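Local coordinates for protein glutaredoxin 1 (Francisella tularensis subsp. tularensis, PDB 3MSZ) that probably reduces protein disulfides as a glutathione-dependent thiol-disulfide oxidoreductase of the glutaredoxin family, with a redox-active cysteine pair, at residues A[6-11]-A[63-68]. Residues are numbered along the deposited sequence; the frame is centred on the assembly and turned at random. Where two conformers were deposited one is given.
Sequences VKIYTR and PQIFID. With CAC (cacodylate ion), chain C.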
ATOM      1  N   VAL A   6      -4.553   0.518  -8.430  1.00 37.79           N
ATOM      2  CA  VAL A   6      -3.617   0.493  -7.313  1.00 34.61           C
ATOM      3  C   VAL A   6      -3.943   1.586  -6.319  1.00 27.85           C
ATOM      4  O   VAL A   6      -4.068   2.751  -6.674  1.00 27.41           O
ATOM      5  CB  VAL A   6      -2.174   0.718  -7.773  1.00 34.27           C
ATOM      6  CG1 VAL A   6      -1.204   0.646  -6.547  1.00 27.68           C
ATOM      7  CG2 VAL A   6      -1.794  -0.291  -8.868  1.00 34.08           C
ATOM      8  N   LYS A   7      -4.065   1.203  -5.059  1.00 25.19           N
ATOM      9  CA  LYS A   7      -4.215   2.165  -3.986  1.00 25.63           C
ATOM     10  C   LYS A   7      -3.084   1.980  -2.976  1.00 25.92           C
ATOM     11  O   LYS A   7      -2.794   0.859  -2.534  1.00 28.10           O
ATOM     12  CB  LYS A   7      -5.573   1.948  -3.304  1.00 35.01           C
ATOM     13  CG  LYS A   7      -5.851   2.902  -2.161  1.00 42.71           C
ATOM     14  CD  LYS A   7      -6.087   4.310  -2.677  1.00 56.06           C
ATOM     15  CE  LYS A   7      -6.519   5.252  -1.569  1.00 59.10           C
ATOM     16  NZ  LYS A   7      -7.891   4.937  -1.073  1.00 59.31           N
ATOM     17  N   ILE A   8      -2.432   3.085  -2.622  0.69 24.43           N
ATOM     18  CA  ILE A   8      -1.367   3.070  -1.629  0.69 21.80           C
ATOM     19  C   ILE A   8      -1.626   4.067  -0.507  0.69 23.81           C
ATOM     20  O   ILE A   8      -1.861   5.258  -0.752  0.69 24.06           O
ATOM     21  CB  ILE A   8       0.015   3.444  -2.218  0.69 18.58           C
ATOM     22  CG1 ILE A   8       0.206   2.804  -3.604  0.69 24.83           C
ATOM     23  CG2 ILE A   8       1.116   2.984  -1.263  0.69 16.25           C
ATOM     24  CD1 ILE A   8       1.600   3.057  -4.228  0.69 23.65           C
ATOM     25  N   TYR A   9      -1.541   3.571   0.723  1.00 22.36           N
ATOM     26  CA  TYR A   9      -1.665   4.399   1.892  1.00 21.08           C
ATOM     27  C   TYR A   9      -0.279   4.668   2.444  1.00 22.41           C
ATOM     28  O   TYR A   9       0.494   3.730   2.670  1.00 21.06           O
ATOM     29  CB  TYR A   9      -2.536   3.676   2.926  1.00 21.71           C
ATOM     30  CG  TYR A   9      -3.979   3.540   2.480  1.00 28.41           C
ATOM     31  CD1 TYR A   9      -4.896   4.551   2.743  1.00 32.00           C
ATOM     32  CD2 TYR A   9      -4.431   2.391   1.828  1.00 33.45           C
ATOM     33  CE1 TYR A   9      -6.228   4.436   2.352  1.00 33.19           C
ATOM     34  CE2 TYR A   9      -5.778   2.264   1.419  1.00 31.84           C
ATOM     35  CZ  TYR A   9      -6.663   3.295   1.705  1.00 35.29           C
ATOM     36  OH  TYR A   9      -7.990   3.219   1.323  1.00 38.16           O
ATOM     37  N   THR A  10       0.013   5.948   2.689  1.00 17.09           N
ATOM     38  CA  THR A  10       1.350   6.367   3.024  1.00 13.53           C
ATOM     39  C   THR A  10       1.359   7.475   4.073  1.00 21.64           C
ATOM     40  O   THR A  10       0.313   7.944   4.519  1.00 23.29           O
ATOM     41  CB  THR A  10       2.080   6.933   1.767  1.00 21.96           C
ATOM     42  OG1 THR A  10       1.412   8.122   1.356  1.00 27.13           O
ATOM     43  CG2 THR A  10       2.024   5.938   0.609  1.00 21.58           C
ATOM     44  N   ARG A  11       2.566   7.854   4.480  1.00 24.76           N
ATOM     45  CA  ARG A  11       2.784   9.078   5.235  1.00 25.61           C
ATOM     46  C   ARG A  11       4.062   9.728   4.660  1.00 29.77           C
ATOM     47  O   ARG A  11       4.883   9.053   3.979  1.00 25.62           O
ATOM     48  CB  ARG A  11       2.924   8.768   6.732  1.00 21.32           C
ATOM     49  CG  ARG A  11       4.295   8.159   7.108  1.00 23.02           C
ATOM     50  CD  ARG A  11       4.355   7.860   8.615  1.00 23.65           C
ATOM     51  NE  ARG A  11       5.613   7.203   9.002  1.00 25.80           N
ATOM     52  CZ  ARG A  11       6.797   7.819   9.114  1.00 26.90           C
ATOM     53  NH1 ARG A  11       7.864   7.135   9.495  1.00 30.12           N
ATOM     54  NH2 ARG A  11       6.917   9.123   8.868  1.00 27.76           N
ATOM     55  N   PRO A  63       4.061   1.652   4.138  1.00 28.38           N
ATOM     56  CA  PRO A  63       2.897   1.696   3.246  1.00 25.18           C
ATOM     57  C   PRO A  63       2.002   0.445   3.343  1.00 23.98           C
ATOM     58  O   PRO A  63       2.453  -0.621   3.766  1.00 21.75           O
ATOM     59  CB  PRO A  63       3.549   1.757   1.855  1.00 21.91           C
ATOM     60  CG  PRO A  63       4.768   0.923   2.040  1.00 21.11           C
ATOM     61  CD  PRO A  63       5.284   1.240   3.416  1.00 23.03           C
ATOM     62  N   GLN A  64       0.741   0.606   2.941  1.00 26.14           N
ATOM     63  CA  GLN A  64      -0.172  -0.508   2.677  1.00 23.87           C
ATOM     64  C   GLN A  64      -0.674  -0.369   1.246  1.00 24.03           C
ATOM     65  O   GLN A  64      -1.241   0.662   0.851  1.00 22.85           O
ATOM     66  CB  GLN A  64      -1.356  -0.566   3.670  1.00 18.58           C
ATOM     67  CG  GLN A  64      -0.933  -0.858   5.140  1.00 22.03           C
ATOM     68  CD  GLN A  64      -0.134  -2.161   5.325  1.00 22.84           C
ATOM     69  OE1 GLN A  64       0.727  -2.269   6.214  1.00 29.19           O
ATOM     70  NE2 GLN A  64      -0.402  -3.141   4.483  1.00 18.65           N
ATOM     71  N   ILE A  65      -0.480  -1.438   0.478  1.00 22.49           N
ATOM     72  CA  ILE A  65      -0.768  -1.437  -0.940  1.00 21.80           C
ATOM     73  C   ILE A  65      -1.927  -2.382  -1.274  1.00 27.38           C
ATOM     74  O   ILE A  65      -1.938  -3.548  -0.850  1.00 23.87           O
ATOM     75  CB  ILE A  65       0.491  -1.891  -1.709  1.00 25.51           C
ATOM     76  CG1 ILE A  65       1.646  -0.924  -1.416  1.00 27.11           C
ATOM     77  CG2 ILE A  65       0.187  -2.014  -3.219  1.00 25.35           C
ATOM     78  CD1 ILE A  65       3.008  -1.507  -1.682  1.00 29.84           C
ATOM     79  N   PHE A  66      -2.920  -1.866  -1.997  1.00 22.91           N
ATOM     80  CA  PHE A  66      -4.008  -2.699  -2.504  1.00 26.40           C
ATOM     81  C   PHE A  66      -4.008  -2.676  -4.034  1.00 30.04           C
ATOM     82  O   PHE A  66      -3.830  -1.630  -4.659  1.00 29.08           O
ATOM     83  CB  PHE A  66      -5.358  -2.228  -1.977  1.00 27.05           C
ATOM     84  CG  PHE A  66      -5.457  -2.224  -0.478  1.00 28.59           C
ATOM     85  CD1 PHE A  66      -6.166  -3.204   0.190  1.00 28.43           C
ATOM     86  CD2 PHE A  66      -4.835  -1.229   0.268  1.00 30.00           C
ATOM     87  CE1 PHE A  66      -6.260  -3.198   1.603  1.00 25.95           C
ATOM     88  CE2 PHE A  66      -4.941  -1.210   1.664  1.00 31.70           C
ATOM     89  CZ  PHE A  66      -5.651  -2.195   2.322  1.00 26.96           C
ATOM     90  N   ILE A  67      -4.180  -3.844  -4.633  1.00 32.10           N
ATOM     91  CA  ILE A  67      -4.233  -3.937  -6.081  1.00 36.42           C
ATOM     92  C   ILE A  67      -5.503  -4.676  -6.473  1.00 41.94           C
ATOM     93  O   ILE A  67      -5.724  -5.822  -6.047  1.00 34.95           O
ATOM     94  CB  ILE A  67      -3.022  -4.658  -6.617  1.00 35.82           C
ATOM     95  CG1 ILE A  67      -1.758  -3.911  -6.172  1.00 34.68           C
ATOM     96  CG2 ILE A  67      -3.130  -4.802  -8.136  1.00 42.90           C
ATOM     97  CD1 ILE A  67      -0.462  -4.552  -6.586  1.00 37.82           C
ATOM     98  N   ASP A  68      -6.324  -4.001  -7.279  1.00 41.59           N
ATOM     99  CA  ASP A  68      -7.667  -4.470  -7.629  1.00 46.82           C
ATOM    100  C   ASP A  68      -8.408  -4.946  -6.375  1.00 49.35           C
ATOM    101  O   ASP A  68      -9.051  -5.999  -6.385  1.00 47.45           O
ATOM    102  CB  ASP A  68      -7.619  -5.572  -8.708  1.00 44.03           C
ATOM    103  CG  ASP A  68      -7.047  -5.064 -10.047  1.00 52.15           C
ATOM    104  OD1 ASP A  68      -6.307  -5.827 -10.717  1.00 54.35           O
ATOM    105  OD2 ASP A  68      -7.324  -3.895 -10.421  1.00 51.02           O
TER
HETATM  106 AS   CAC C  91       5.512   3.840  10.576  1.00161.33          AS
HETATM  107  O1  CAC C  91       6.848   4.520   9.697  1.00 83.18           O
HETATM  108  O2  CAC C  91       4.834   2.651   9.527  1.00 35.09           O
HETATM  109  C1  CAC C  91       6.135   2.990  12.234  1.00 85.65           C
HETATM  110  C2  CAC C  91       4.159   5.197  10.965  1.00 72.72           C
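Lys7 and Phe66 form one antiparallel hydrogen-bonded pair and Tyr9 and Gln64 the next, joining the two central strands of a thioredoxin-fold sheet; the segment axes run nearly antiparallel, 4.8 Å apart. Phe66 N gives Lys7 O a nearly linear bond (2.8 Å, 176°), whereas the Gln64 N to Tyr9 O bond, beside Pro63, is longer (3.1 Å) and more bent (157°). Tyr9 O also receives a CA-H...O contact from Pro63 CA.

On the face bearing Tyr9 and Phe66, both rings have CG anti to the carbonyl carbon, beside the backbone N, and they meet through their CE2 atoms at 3.6 Å. The planes are almost perpendicular (84°), the approach is oblique and the centroids are 5.8 Å apart. Lys7 NZ donates to Tyr9 OH at 2.9 Å, tethering the far end of that ring. Beyond the pair, Tyr9 meets the ring of Phe45 and Phe66 that of His71.

The other face is aliphatic: Ile8 and Ile65 lie side by side, and in the Ile8 conformer given, CG2 touches Ile65 CG1 at 3.9 Å and also reaches Pro63 CB. Helix 15-26 packs here, with Phe24 against Val6 and Ile8.

Pro63, preceded by a cis peptide, touches both bound glutathione and Cys17 of the Cys14/Cys17 pair, consistent with the usual cis-proline position of the thioredoxin fold. Past the pairing, Arg11 grips a cacodylate ion, probably from the crystallisation liquor: NE and NH1 both donate to its O1, which lies at the guanidinium edge, in plane.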